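Local coordinates for periplasmic oligopeptide-binding protein (Burkholderia pseudomallei, PDB 3ZS6) that binds peptides in the periplasm and probably delivers them to an ABC transporter for import into the cell, at residues 10-15 against 233-238; 29-34 against 211-216; 251-256 against 476-481. All blocks are in the same frame, centred on the assembly; numbering follows the deposited sequence. Where two conformers were deposited one is given.

Interaction 1 (10-15 against 233-238); sequences QVPAEV and YTYSIP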
ATOM      1  N   GLN A  10     -15.591   0.063  -7.392  1.00 15.08           N
ATOM      2  CA  GLN A  10     -14.645   0.116  -8.513  1.00 15.39           C
ATOM      3  C   GLN A  10     -13.211   0.102  -7.995  1.00 16.76           C
ATOM      4  O   GLN A  10     -12.865   0.859  -7.080  1.00 15.94           O
ATOM      5  CB  GLN A  10     -14.879   1.359  -9.381  1.00 16.91           C
ATOM      6  CG  GLN A  10     -13.841   1.544 -10.520  1.00 14.11           C
ATOM      7  CD  GLN A  10     -12.964   2.794 -10.362  1.00 14.50           C
ATOM      8  OE1 GLN A  10     -13.387   3.808  -9.805  1.00  9.78           O
ATOM      9  NE2 GLN A  10     -11.744   2.725 -10.885  1.00 12.54           N
ATOM     10  N   VAL A  11     -12.384  -0.772  -8.564  1.00 12.14           N
ATOM     11  CA  VAL A  11     -10.949  -0.778  -8.252  1.00 12.36           C
ATOM     12  C   VAL A  11     -10.116  -0.380  -9.483  1.00 12.66           C
ATOM     13  O   VAL A  11     -10.559  -0.555 -10.620  1.00 12.83           O
ATOM     14  CB  VAL A  11     -10.492  -2.128  -7.657  1.00 12.00           C
ATOM     15  CG1 VAL A  11     -11.071  -2.313  -6.238  1.00  8.92           C
ATOM     16  CG2 VAL A  11     -10.897  -3.283  -8.564  1.00 13.10           C
ATOM     17  N   PRO A  12      -8.910   0.174  -9.258  1.00 14.89           N
ATOM     18  CA  PRO A  12      -8.145   0.813 -10.345  1.00 13.97           C
ATOM     19  C   PRO A  12      -7.495  -0.162 -11.332  1.00 18.45           C
ATOM     20  O   PRO A  12      -7.016   0.270 -12.378  1.00 22.09           O
ATOM     21  CB  PRO A  12      -7.067   1.608  -9.594  1.00 13.28           C
ATOM     22  CG  PRO A  12      -6.868   0.824  -8.306  1.00 18.31           C
ATOM     23  CD  PRO A  12      -8.254   0.330  -7.945  1.00 15.67           C
ATOM     24  N   ALA A  13      -7.484  -1.454 -11.016  1.00 14.11           N
ATOM     25  CA  ALA A  13      -6.840  -2.439 -11.884  1.00 11.23           C
ATOM     26  C   ALA A  13      -7.215  -3.862 -11.465  1.00 12.75           C
ATOM     27  O   ALA A  13      -7.778  -4.063 -10.385  1.00 13.43           O
ATOM     28  CB  ALA A  13      -5.324  -2.262 -11.848  1.00 14.21           C
ATOM     29  N   GLU A  14      -6.916  -4.837 -12.322  1.00  8.70           N
ATOM     30  CA  GLU A  14      -7.091  -6.250 -11.975  1.00 12.77           C
ATOM     31  C   GLU A  14      -6.177  -6.601 -10.807  1.00 14.48           C
ATOM     32  O   GLU A  14      -4.990  -6.251 -10.813  1.00 14.30           O
ATOM     33  CB  GLU A  14      -6.766  -7.143 -13.176  1.00 15.31           C
ATOM     34  CG  GLU A  14      -6.684  -8.649 -12.861  1.00 11.98           C
ATOM     35  CD  GLU A  14      -8.031  -9.257 -12.481  1.00 17.41           C
ATOM     36  OE1 GLU A  14      -9.078  -8.592 -12.662  1.00 17.01           O
ATOM     37  OE2 GLU A  14      -8.038 -10.404 -11.990  1.00 18.71           O
ATOM     38  N   VAL A  15      -6.730  -7.286  -9.808  1.00 17.37           N
ATOM     39  CA  VAL A  15      -5.978  -7.659  -8.604  1.00 10.26           C
ATOM     40  C   VAL A  15      -4.856  -8.634  -8.956  1.00 16.87           C
ATOM     41  O   VAL A  15      -5.040  -9.502  -9.813  1.00 15.41           O
ATOM     42  CB  VAL A  15      -6.913  -8.296  -7.537  1.00 15.82           C
ATOM     43  CG1 VAL A  15      -7.369  -9.711  -7.969  1.00 14.43           C
ATOM     44  CG2 VAL A  15      -6.235  -8.326  -6.172  1.00 12.98           C
ATOM     45  N   TYR A 233     -19.522   3.140  -5.426  1.00 12.61           N
ATOM     46  CA  TYR A 233     -18.332   3.427  -4.632  1.00 12.75           C
ATOM     47  C   TYR A 233     -17.145   3.423  -5.592  1.00 12.93           C
ATOM     48  O   TYR A 233     -16.712   2.360  -6.025  1.00 14.22           O
ATOM     49  CB  TYR A 233     -18.191   2.295  -3.603  1.00 13.14           C
ATOM     50  CG  TYR A 233     -17.153   2.439  -2.504  1.00 12.88           C
ATOM     51  CD1 TYR A 233     -15.790   2.385  -2.785  1.00 12.16           C
ATOM     52  CD2 TYR A 233     -17.544   2.574  -1.168  1.00 14.58           C
ATOM     53  CE1 TYR A 233     -14.838   2.484  -1.770  1.00 13.64           C
ATOM     54  CE2 TYR A 233     -16.602   2.675  -0.145  1.00 13.97           C
ATOM     55  CZ  TYR A 233     -15.253   2.632  -0.455  1.00 14.48           C
ATOM     56  OH  TYR A 233     -14.314   2.735   0.546  1.00 12.58           O
ATOM     57  N   THR A 234     -16.629   4.602  -5.938  1.00  8.32           N
ATOM     58  CA  THR A 234     -15.518   4.675  -6.884  1.00 14.81           C
ATOM     59  C   THR A 234     -14.177   4.566  -6.175  1.00 14.77           C
ATOM     60  O   THR A 234     -14.087   4.703  -4.959  1.00 14.30           O
ATOM     61  CB  THR A 234     -15.507   6.000  -7.699  1.00 11.68           C
ATOM     62  OG1 THR A 234     -15.095   7.088  -6.856  1.00 12.45           O
ATOM     63  CG2 THR A 234     -16.877   6.293  -8.309  1.00 14.37           C
ATOM     64  N   TYR A 235     -13.126   4.359  -6.956  1.00 11.69           N
ATOM     65  CA  TYR A 235     -11.778   4.342  -6.411  1.00 12.52           C
ATOM     66  C   TYR A 235     -11.325   5.762  -6.057  1.00 11.93           C
ATOM     67  O   TYR A 235     -10.853   6.024  -4.946  1.00  9.34           O
ATOM     68  CB  TYR A 235     -10.820   3.712  -7.417  1.00 14.04           C
ATOM     69  CG  TYR A 235      -9.366   3.898  -7.057  1.00 18.58           C
ATOM     70  CD1 TYR A 235      -8.832   3.297  -5.921  1.00 17.42           C
ATOM     71  CD2 TYR A 235      -8.526   4.672  -7.854  1.00 14.41           C
ATOM     72  CE1 TYR A 235      -7.499   3.464  -5.581  1.00 14.30           C
ATOM     73  CE2 TYR A 235      -7.188   4.838  -7.530  1.00 16.79           C
ATOM     74  CZ  TYR A 235      -6.682   4.233  -6.396  1.00 23.28           C
ATOM     75  OH  TYR A 235      -5.358   4.405  -6.070  1.00 29.01           O
ATOM     76  N   SER A 236     -11.496   6.683  -6.999  1.00  8.84           N
ATOM     77  CA  SER A 236     -11.101   8.074  -6.812  1.00  9.41           C
ATOM     78  C   SER A 236     -12.025   8.992  -7.616  1.00 16.93           C
ATOM     79  O   SER A 236     -13.192   8.681  -7.823  1.00 18.65           O
ATOM     80  CB  SER A 236      -9.646   8.260  -7.251  1.00 12.67           C
ATOM     81  OG  SER A 236      -9.229   9.606  -7.131  1.00 17.34           O
ATOM     82  N   ILE A 237     -11.498  10.123  -8.069  1.00 16.96           N
ATOM     83  CA  ILE A 237     -12.201  10.957  -9.045  1.00 15.48           C
ATOM     84  C   ILE A 237     -11.220  11.356 -10.151  1.00 18.97           C
ATOM     85  O   ILE A 237     -10.014  11.350  -9.929  1.00 18.64           O
ATOM     86  CB  ILE A 237     -12.776  12.234  -8.405  1.00 21.15           C
ATOM     87  CG1 ILE A 237     -11.718  12.929  -7.547  1.00 17.04           C
ATOM     88  CG2 ILE A 237     -14.014  11.909  -7.561  1.00 25.19           C
ATOM     89  CD1 ILE A 237     -12.080  14.356  -7.199  1.00 20.73           C
ATOM     90  N   PRO A 238     -11.730  11.709 -11.342  1.00 17.98           N
ATOM     91  CA  PRO A 238     -10.822  12.110 -12.428  1.00 19.87           C
ATOM     92  C   PRO A 238     -10.005  13.345 -12.071  1.00 21.97           C
ATOM     93  O   PRO A 238     -10.511  14.258 -11.423  1.00 20.80           O
ATOM     94  CB  PRO A 238     -11.771  12.444 -13.588  1.00 20.96           C
ATOM     95  CG  PRO A 238     -13.072  11.769 -13.249  1.00 22.37           C
ATOM     96  CD  PRO A 238     -13.146  11.758 -11.746  1.00 16.33           C
TER
HETATM   97  O   HOH W   1     -12.376   6.324  -9.780  1.00 12.11           O
HETATM   98  O   HOH W   2     -13.040   1.931  -4.625  1.00 18.20           O

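Interaction 2 (29-34 against 211-216); sequences NTIGLD and VTYLPI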
ATOM      1  N   ASN A  29      -5.353  -5.905  -0.986  1.00  8.43           N
ATOM      2  CA  ASN A  29      -5.741  -5.830   0.421  1.00 13.70           C
ATOM      3  C   ASN A  29      -7.234  -5.557   0.620  1.00 11.07           C
ATOM      4  O   ASN A  29      -7.861  -6.168   1.475  1.00 11.37           O
ATOM      5  CB  ASN A  29      -4.909  -4.786   1.171  1.00  7.30           C
ATOM      6  CG  ASN A  29      -3.547  -5.309   1.555  1.00 11.03           C
ATOM      7  OD1 ASN A  29      -3.350  -5.817   2.667  1.00 13.32           O
ATOM      8  ND2 ASN A  29      -2.584  -5.175   0.642  1.00  6.44           N
ATOM      9  N   THR A  30      -7.795  -4.643  -0.170  1.00  7.41           N
ATOM     10  CA  THR A  30      -9.222  -4.315  -0.046  1.00 10.47           C
ATOM     11  C   THR A  30     -10.091  -5.530  -0.363  1.00 13.36           C
ATOM     12  O   THR A  30     -10.967  -5.906   0.422  1.00 12.48           O
ATOM     13  CB  THR A  30      -9.633  -3.156  -0.969  1.00 16.84           C
ATOM     14  OG1 THR A  30      -8.858  -1.987  -0.660  1.00 18.17           O
ATOM     15  CG2 THR A  30     -11.117  -2.848  -0.791  1.00 18.93           C
ATOM     16  N   ILE A  31      -9.851  -6.149  -1.514  1.00 11.59           N
ATOM     17  CA  ILE A  31     -10.558  -7.381  -1.863  1.00 10.93           C
ATOM     18  C   ILE A  31     -10.259  -8.539  -0.891  1.00 11.81           C
ATOM     19  O   ILE A  31     -11.176  -9.178  -0.390  1.00 10.00           O
ATOM     20  CB  ILE A  31     -10.261  -7.811  -3.302  1.00 11.92           C
ATOM     21  CG1 ILE A  31     -10.790  -6.754  -4.273  1.00  9.21           C
ATOM     22  CG2 ILE A  31     -10.907  -9.169  -3.607  1.00 10.30           C
ATOM     23  CD1 ILE A  31     -10.446  -7.025  -5.730  1.00 10.96           C
ATOM     24  N   GLY A  32      -8.982  -8.795  -0.617  1.00 10.51           N
ATOM     25  CA  GLY A  32      -8.594  -9.910   0.235  1.00 10.25           C
ATOM     26  C   GLY A  32      -9.120  -9.852   1.665  1.00 14.45           C
ATOM     27  O   GLY A  32      -9.366 -10.898   2.296  1.00 10.47           O
ATOM     28  N   LEU A  33      -9.292  -8.640   2.190  1.00 12.50           N
ATOM     29  CA  LEU A  33      -9.746  -8.487   3.575  1.00 10.36           C
ATOM     30  C   LEU A  33     -11.263  -8.629   3.719  1.00  9.15           C
ATOM     31  O   LEU A  33     -11.776  -8.790   4.824  1.00  9.59           O
ATOM     32  CB  LEU A  33      -9.248  -7.174   4.182  1.00 10.77           C
ATOM     33  CG  LEU A  33      -7.741  -7.107   4.462  1.00 13.47           C
ATOM     34  CD1 LEU A  33      -7.328  -5.691   4.833  1.00 11.88           C
ATOM     35  CD2 LEU A  33      -7.310  -8.096   5.564  1.00 12.28           C
ATOM     36  N   ASP A  34     -11.982  -8.569   2.602  1.00  8.36           N
ATOM     37  CA  ASP A  34     -13.382  -8.990   2.587  1.00  8.14           C
ATOM     38  C   ASP A  34     -13.457 -10.532   2.633  1.00 13.34           C
ATOM     39  O   ASP A  34     -14.403 -11.093   3.179  1.00 13.83           O
ATOM     40  CB  ASP A  34     -14.098  -8.485   1.325  1.00 11.84           C
ATOM     41  CG  ASP A  34     -14.501  -7.015   1.406  1.00 13.62           C
ATOM     42  OD1 ASP A  34     -14.351  -6.368   2.474  1.00 11.12           O
ATOM     43  OD2 ASP A  34     -14.996  -6.508   0.381  1.00 15.86           O
ATOM     44  N   VAL A 211     -21.012  -8.357  -2.664  1.00 10.68           N
ATOM     45  CA  VAL A 211     -20.054  -7.348  -3.089  1.00 14.36           C
ATOM     46  C   VAL A 211     -19.503  -7.691  -4.468  1.00 16.77           C
ATOM     47  O   VAL A 211     -19.090  -8.827  -4.724  1.00 13.40           O
ATOM     48  CB  VAL A 211     -18.875  -7.217  -2.096  1.00 13.50           C
ATOM     49  CG1 VAL A 211     -17.965  -6.057  -2.497  1.00 13.53           C
ATOM     50  CG2 VAL A 211     -19.383  -7.019  -0.692  1.00 13.50           C
ATOM     51  N   THR A 212     -19.514  -6.704  -5.353  1.00  9.93           N
ATOM     52  CA  THR A 212     -18.974  -6.851  -6.689  1.00  9.33           C
ATOM     53  C   THR A 212     -17.821  -5.859  -6.862  1.00 16.87           C
ATOM     54  O   THR A 212     -17.990  -4.659  -6.621  1.00 12.21           O
ATOM     55  CB  THR A 212     -20.059  -6.566  -7.745  1.00 13.97           C
ATOM     56  OG1 THR A 212     -21.094  -7.555  -7.652  1.00 18.27           O
ATOM     57  CG2 THR A 212     -19.469  -6.572  -9.155  1.00 14.91           C
ATOM     58  N   TYR A 213     -16.652  -6.366  -7.254  1.00 16.59           N
ATOM     59  CA  TYR A 213     -15.489  -5.525  -7.553  1.00 18.42           C
ATOM     60  C   TYR A 213     -15.237  -5.459  -9.065  1.00 17.01           C
ATOM     61  O   TYR A 213     -15.001  -6.490  -9.711  1.00 12.60           O
ATOM     62  CB  TYR A 213     -14.229  -6.046  -6.844  1.00  7.62           C
ATOM     63  CG  TYR A 213     -14.168  -5.714  -5.368  1.00 11.82           C
ATOM     64  CD1 TYR A 213     -13.790  -4.450  -4.941  1.00 11.82           C
ATOM     65  CD2 TYR A 213     -14.478  -6.665  -4.400  1.00  7.77           C
ATOM     66  CE1 TYR A 213     -13.741  -4.129  -3.587  1.00 10.51           C
ATOM     67  CE2 TYR A 213     -14.428  -6.352  -3.043  1.00  6.92           C
ATOM     68  CZ  TYR A 213     -14.059  -5.081  -2.646  1.00 10.68           C
ATOM     69  OH  TYR A 213     -14.000  -4.747  -1.301  1.00 10.34           O
ATOM     70  N   LEU A 214     -15.272  -4.252  -9.619  1.00  8.90           N
ATOM     71  CA  LEU A 214     -15.026  -4.056 -11.053  1.00 14.62           C
ATOM     72  C   LEU A 214     -13.714  -3.315 -11.284  1.00 11.53           C
ATOM     73  O   LEU A 214     -13.564  -2.173 -10.851  1.00 14.34           O
ATOM     74  CB  LEU A 214     -16.159  -3.242 -11.691  1.00 14.40           C
ATOM     75  CG  LEU A 214     -17.592  -3.726 -11.465  1.00 12.64           C
ATOM     76  CD1 LEU A 214     -18.595  -2.757 -12.123  1.00 13.39           C
ATOM     77  CD2 LEU A 214     -17.737  -5.128 -12.026  1.00 12.42           C
ATOM     78  N   PRO A 215     -12.755  -3.963 -11.956  1.00 10.58           N
ATOM     79  CA  PRO A 215     -11.522  -3.274 -12.357  1.00 15.13           C
ATOM     80  C   PRO A 215     -11.800  -2.323 -13.504  1.00 18.95           C
ATOM     81  O   PRO A 215     -12.163  -2.765 -14.607  1.00 19.82           O
ATOM     82  CB  PRO A 215     -10.622  -4.417 -12.843  1.00 13.98           C
ATOM     83  CG  PRO A 215     -11.587  -5.475 -13.291  1.00 16.82           C
ATOM     84  CD  PRO A 215     -12.740  -5.388 -12.324  1.00 14.37           C
ATOM     85  N   ILE A 216     -11.643  -1.031 -13.243  1.00 14.87           N
ATOM     86  CA  ILE A 216     -11.837   0.002 -14.258  1.00 14.40           C
ATOM     87  C   ILE A 216     -10.632   0.934 -14.214  1.00 18.52           C
ATOM     88  O   ILE A 216     -10.420   1.631 -13.217  1.00 12.16           O
ATOM     89  CB  ILE A 216     -13.094   0.839 -13.955  1.00 12.62           C
ATOM     90  CG1 ILE A 216     -14.323  -0.064 -13.782  1.00 27.49           C
ATOM     91  CG2 ILE A 216     -13.330   1.877 -15.048  1.00 11.66           C
ATOM     92  CD1 ILE A 216     -14.868  -0.609 -15.087  1.00 36.58           C
TER

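Interaction 3 (251-256 against 476-481); sequences KELRPG and SADRLV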
ATOM      1  N   LYS A 251     -22.034  16.078  -1.341  1.00 12.88           N
ATOM      2  CA  LYS A 251     -21.446  15.352  -0.224  1.00 14.27           C
ATOM      3  C   LYS A 251     -21.156  13.883  -0.517  1.00 13.06           C
ATOM      4  O   LYS A 251     -20.514  13.209   0.283  1.00 15.55           O
ATOM      5  CB  LYS A 251     -22.312  15.501   1.040  1.00 15.82           C
ATOM      6  CG  LYS A 251     -22.371  16.941   1.580  1.00 17.25           C
ATOM      7  CD  LYS A 251     -23.235  17.026   2.845  1.00 15.94           C
ATOM      8  CE  LYS A 251     -23.725  18.448   3.124  1.00 19.79           C
ATOM      9  NZ  LYS A 251     -24.744  18.473   4.225  1.00 23.67           N
ATOM     10  N   GLU A 252     -21.638  13.375  -1.647  0.80 11.38           N
ATOM     11  CA  GLU A 252     -21.214  12.046  -2.093  0.80 14.43           C
ATOM     12  C   GLU A 252     -19.704  12.040  -2.359  0.80 15.33           C
ATOM     13  O   GLU A 252     -19.042  10.995  -2.299  0.80 14.77           O
ATOM     14  CB  GLU A 252     -21.998  11.599  -3.335  0.80 11.15           C
ATOM     15  CG  GLU A 252     -23.501  11.496  -3.080  0.80 16.47           C
ATOM     16  CD  GLU A 252     -24.284  10.984  -4.271  0.80 14.23           C
ATOM     17  OE1 GLU A 252     -23.674  10.759  -5.338  0.80 15.31           O
ATOM     18  OE2 GLU A 252     -25.516  10.804  -4.136  0.80 15.15           O
ATOM     19  N   LEU A 253     -19.159  13.216  -2.648  1.00 11.83           N
ATOM     20  CA  LEU A 253     -17.712  13.347  -2.824  1.00 11.87           C
ATOM     21  C   LEU A 253     -17.092  13.351  -1.431  1.00 15.67           C
ATOM     22  O   LEU A 253     -17.195  14.341  -0.707  1.00 14.52           O
ATOM     23  CB  LEU A 253     -17.373  14.640  -3.586  1.00 15.02           C
ATOM     24  CG  LEU A 253     -15.896  15.051  -3.716  1.00 27.04           C
ATOM     25  CD1 LEU A 253     -15.030  13.860  -3.992  1.00 27.12           C
ATOM     26  CD2 LEU A 253     -15.703  16.107  -4.807  1.00 28.84           C
ATOM     27  N   ARG A 254     -16.482  12.231  -1.045  1.00 15.82           N
ATOM     28  CA  ARG A 254     -15.939  12.085   0.301  1.00 14.74           C
ATOM     29  C   ARG A 254     -14.490  12.561   0.317  1.00 18.15           C
ATOM     30  O   ARG A 254     -13.616  11.934  -0.280  1.00 23.31           O
ATOM     31  CB  ARG A 254     -16.037  10.635   0.770  1.00 10.51           C
ATOM     32  CG  ARG A 254     -17.370   9.958   0.453  1.00 12.35           C
ATOM     33  CD  ARG A 254     -18.569  10.665   1.124  1.00 10.76           C
ATOM     34  NE  ARG A 254     -19.817  10.044   0.690  1.00 16.44           N
ATOM     35  CZ  ARG A 254     -20.669   9.405   1.486  1.00 23.31           C
ATOM     36  NH1 ARG A 254     -20.441   9.317   2.796  1.00 19.65           N
ATOM     37  NH2 ARG A 254     -21.759   8.859   0.966  1.00 20.31           N
ATOM     38  N   PRO A 255     -14.235  13.677   1.005  1.00 18.58           N
ATOM     39  CA  PRO A 255     -12.952  14.373   0.894  1.00 23.34           C
ATOM     40  C   PRO A 255     -11.967  13.995   1.990  1.00 23.92           C
ATOM     41  O   PRO A 255     -12.371  13.510   3.050  1.00 19.08           O
ATOM     42  CB  PRO A 255     -13.359  15.824   1.101  1.00 20.19           C
ATOM     43  CG  PRO A 255     -14.442  15.718   2.158  1.00 23.81           C
ATOM     44  CD  PRO A 255     -15.180  14.415   1.863  1.00 19.22           C
ATOM     45  N   GLY A 256     -10.689  14.252   1.726  1.00 22.21           N
ATOM     46  CA  GLY A 256      -9.634  14.141   2.717  1.00 28.58           C
ATOM     47  C   GLY A 256      -8.296  13.782   2.081  1.00 35.46           C
ATOM     48  O   GLY A 256      -8.222  13.487   0.887  1.00 42.44           O
ATOM     49  N   SER A 476      -4.697  12.267  -2.399  1.00 17.98           N
ATOM     50  CA  SER A 476      -6.001  12.725  -1.937  1.00 22.70           C
ATOM     51  C   SER A 476      -6.948  11.526  -1.842  1.00 23.79           C
ATOM     52  O   SER A 476      -6.938  10.656  -2.710  1.00 19.16           O
ATOM     53  CB  SER A 476      -6.562  13.761  -2.909  1.00 25.42           C
ATOM     54  OG  SER A 476      -7.958  13.921  -2.746  1.00 30.98           O
ATOM     55  N   ALA A 477      -7.761  11.488  -0.787  1.00 23.74           N
ATOM     56  CA  ALA A 477      -8.686  10.382  -0.536  1.00 23.15           C
ATOM     57  C   ALA A 477     -10.025  10.555  -1.261  1.00 19.63           C
ATOM     58  O   ALA A 477     -10.920   9.702  -1.156  1.00 18.56           O
ATOM     59  CB  ALA A 477      -8.931  10.247   0.972  1.00 32.12           C
ATOM     60  N   ASP A 478     -10.159  11.667  -1.977  1.00 16.56           N
ATOM     61  CA  ASP A 478     -11.397  12.027  -2.657  1.00 18.49           C
ATOM     62  C   ASP A 478     -11.944  10.904  -3.525  1.00 21.51           C
ATOM     63  O   ASP A 478     -11.253  10.388  -4.404  1.00 19.36           O
ATOM     64  CB  ASP A 478     -11.192  13.277  -3.522  1.00 17.11           C
ATOM     65  CG  ASP A 478     -10.964  14.534  -2.696  1.00 22.64           C
ATOM     66  OD1 ASP A 478     -10.687  14.416  -1.485  1.00 25.95           O
ATOM     67  OD2 ASP A 478     -11.037  15.639  -3.270  1.00 30.02           O
ATOM     68  N   ARG A 479     -13.197  10.540  -3.272  1.00 13.73           N
ATOM     69  CA  ARG A 479     -13.898   9.559  -4.088  1.00  7.65           C
ATOM     70  C   ARG A 479     -15.408   9.776  -3.962  1.00 12.31           C
ATOM     71  O   ARG A 479     -15.863  10.517  -3.080  1.00 13.34           O
ATOM     72  CB  ARG A 479     -13.515   8.127  -3.680  1.00 10.32           C
ATOM     73  CG  ARG A 479     -13.992   7.693  -2.288  1.00 11.87           C
ATOM     74  CD  ARG A 479     -14.081   6.158  -2.172  1.00 10.60           C
ATOM     75  NE  ARG A 479     -12.820   5.504  -2.529  1.00  9.22           N
ATOM     76  CZ  ARG A 479     -11.849   5.227  -1.661  1.00 10.69           C
ATOM     77  NH1 ARG A 479     -11.980   5.545  -0.374  1.00  9.41           N
ATOM     78  NH2 ARG A 479     -10.734   4.641  -2.081  1.00 14.07           N
ATOM     79  N   LEU A 480     -16.173   9.155  -4.859  1.00  9.65           N
ATOM     80  CA  LEU A 480     -17.631   9.250  -4.827  0.77 11.66           C
ATOM     81  C   LEU A 480     -18.219   7.994  -4.200  1.00 13.18           C
ATOM     82  O   LEU A 480     -17.887   6.878  -4.599  1.00 13.57           O
ATOM     83  CB  LEU A 480     -18.198   9.447  -6.238  0.77 12.44           C
ATOM     84  CG  LEU A 480     -17.924  10.811  -6.889  0.77 15.24           C
ATOM     85  CD1 LEU A 480     -18.081  10.758  -8.410  0.77 14.54           C
ATOM     86  CD2 LEU A 480     -18.827  11.894  -6.287  0.77 11.65           C
ATOM     87  N   VAL A 481     -19.081   8.189  -3.207  1.00 10.36           N
ATOM     88  CA  VAL A 481     -19.793   7.094  -2.560  1.00  8.55           C
ATOM     89  C   VAL A 481     -21.251   7.533  -2.419  1.00 13.03           C
ATOM     90  O   VAL A 481     -21.534   8.612  -1.896  1.00 11.87           O
ATOM     91  CB  VAL A 481     -19.203   6.755  -1.180  1.00 11.48           C
ATOM     92  CG1 VAL A 481     -20.011   5.654  -0.499  1.00 11.30           C
ATOM     93  CG2 VAL A 481     -17.719   6.341  -1.304  1.00 10.94           C
TER

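Interaction 1 (10-15 against 233-238)
Gln10, near the end of strand 6-11, meets the loop residue Tyr233 through its backbone: Gln10 N donates to Tyr233 O over 2.9 Å, and the CA atoms of Gln10 and Thr234 lie 4.9 Å apart. The side-chain amide of Gln10 reaches the next peptide groups of the loop. CG is anti to the backbone N (chi1 175°), starting the chain toward the loop; past the bend at chi2, OE1 accepts from Tyr235 N at 2.9 Å in an almost straight bond, the donor standing above the plane of the amide carbonyl. One water donates to the same OE1 and accepts from Ser236 N, and a second joins Gln10 O to Thr234 O, the latter link being weak.

Beyond the glutamine, Pro12 lies over one face of the Tyr235 ring. Its CG sits 3.8 Å from the ring centroid, only 8° off the normal, a CH-pi contact, while CD comes down on Tyr235 CD1 at 3.6 Å. Trp26 of helix 26-35 meets the same tyrosine ring edge-to-face and also touches Pro12. Thr234 OG1 donates within the loop to Ser236 O, on a lone pair, and itself receives Leu480 N. The irregular segment 233-238 thus has successive amide groups satisfied by the backbone and side chain of one glutamine, directly or through water, and Tyr235 is further held by apolar contact with a rigid proline ring.

Interaction 2 (29-34 against 211-216)
The ring of Tyr213 carries Ile31 over one face and a carboxylate oxygen of Asp34 at its edge. Ile31 CG1 lies above the middle of the ring, 3.6 Å from the centroid and 8° off the normal, in a CH-pi contact; CD1 continues back over the root of the ring, 4.0 Å from Tyr213 CG. The isoleucine and tyrosine side chains run in opposing senses, CG1 over the ring centre and CD1 over its base. At the far end, Tyr213 OH donates to Asp34 OD2 across 2.6 Å. The hydroxyl meets OD2 from above the carboxylate plane. The methyl CG2 of Thr30 approaches the same hydroxyl obliquely at 3.5 Å from Tyr213 OH, while the polar branch of that threonine turns back to bond Trp26 O within its own helix.

Helix 26-35 here packs against a mixed sheet, its short segment running nearly antiparallel to strand 211-215, with axes 10.8 Å apart and 160° between their directions. At that separation the tyrosine bridges the interval: CG anti to the carbonyl carbon (chi1 -77°) starts the ring toward the helix. Asn29, on the same helix segment, packs against an acidic side chain of the bound peptide, so the helix that takes Tyr213 also borders the peptide site. Val11 and Arg9 of the neighbouring strand 6-11 touch Tyr213 as well, and Met194 of strand 191-196 packs against Ile31, Asp34 and Val211.

Asp34 OD2 is gripped by a second hydroxyl, Ser499 OG. Two such bonds on one buried oxygen would be expected to stabilise the ionised carboxylate. Val211 CG1 comes within 4.2 Å of Asp34 OD2, bringing an apolar methyl close to this polar cluster.

Interaction 3 (251-256 against 476-481)
Segments 251-256 and 476-481 form an antiparallel backbone pairing where the start of strand 253-258 runs beside the end of strand 470-480, in the mixed sheet that also holds strand 260-266. Leu253 faces Leu480 as a non-hydrogen-bonded pair and Arg254 faces Arg479 as a hydrogen-bonded one. In the latter, Arg254 N donates to Arg479 O at 2.7 Å, whereas the return bond from Arg479 N to Arg254 O is weak. The ladder is extended on one side by Val481 N to Glu252 O, and on the other by Ala477 N to Gly256 O at 2.6 Å.

Arg254 turns its side chain back over Val481. The chain bends at CG (chi2 -61°), and one face of the guanidinium lies over Val481 CB, which is 3.8 Å from Arg254 NE. In that position NH2 donates to Val481 O at 2.9 Å, from above the carbonyl plane, while NE reaches Glu252 O, which lies in the guanidinium plane. Glu252 O therefore accepts two donors, Val481 N and Arg254 NE, from opposite faces of its plane. On the face bearing the leucines, Leu480 CD2 packs against Leu253 CB at 4.1 Å, with Phe242 of helix 242-249 touching Leu253 and Ile245 and Phe249 touching Leu480.

Toward the other end Asp478 OD1 accepts from Gly256 N at 3.2 Å, met nearly along its C-O axis. The backbone angles of Gly256 would force a CB against the preceding carbonyl oxygen. Ser476 OG, which also hydrogen-bonds Ala298 O, accepts from Asp478 N in an ST turn that spans Ala477. The arrangement is that of a short antiparallel beta ladder, with an arginine gripping backbone carbonyls at one end and, toward the irregular part of the pairing, an aspartate holding a glycine amide.

Interactions 1 and 2 have centres 10 Å apart and share a mixed sheet, in which strands 6-11 and 210-215 are neighbours; Val11 pairs with Leu214 and Ile216, joining them directly. Interaction 3 belongs to a different sheet, its centre 13 Å from interaction 1 and about 18 Å from interaction 2, which it does not touch. The loop 233-238 links the two sheets: Thr234 N lies 2.9 Å from Leu480 O, a probable hydrogen bond. Along the chain, interaction 2 falls between the two segments of interaction 1, and interaction 3 follows. N-terminal strand, central region and C-terminal strand are thus brought together in this solute-binding protein.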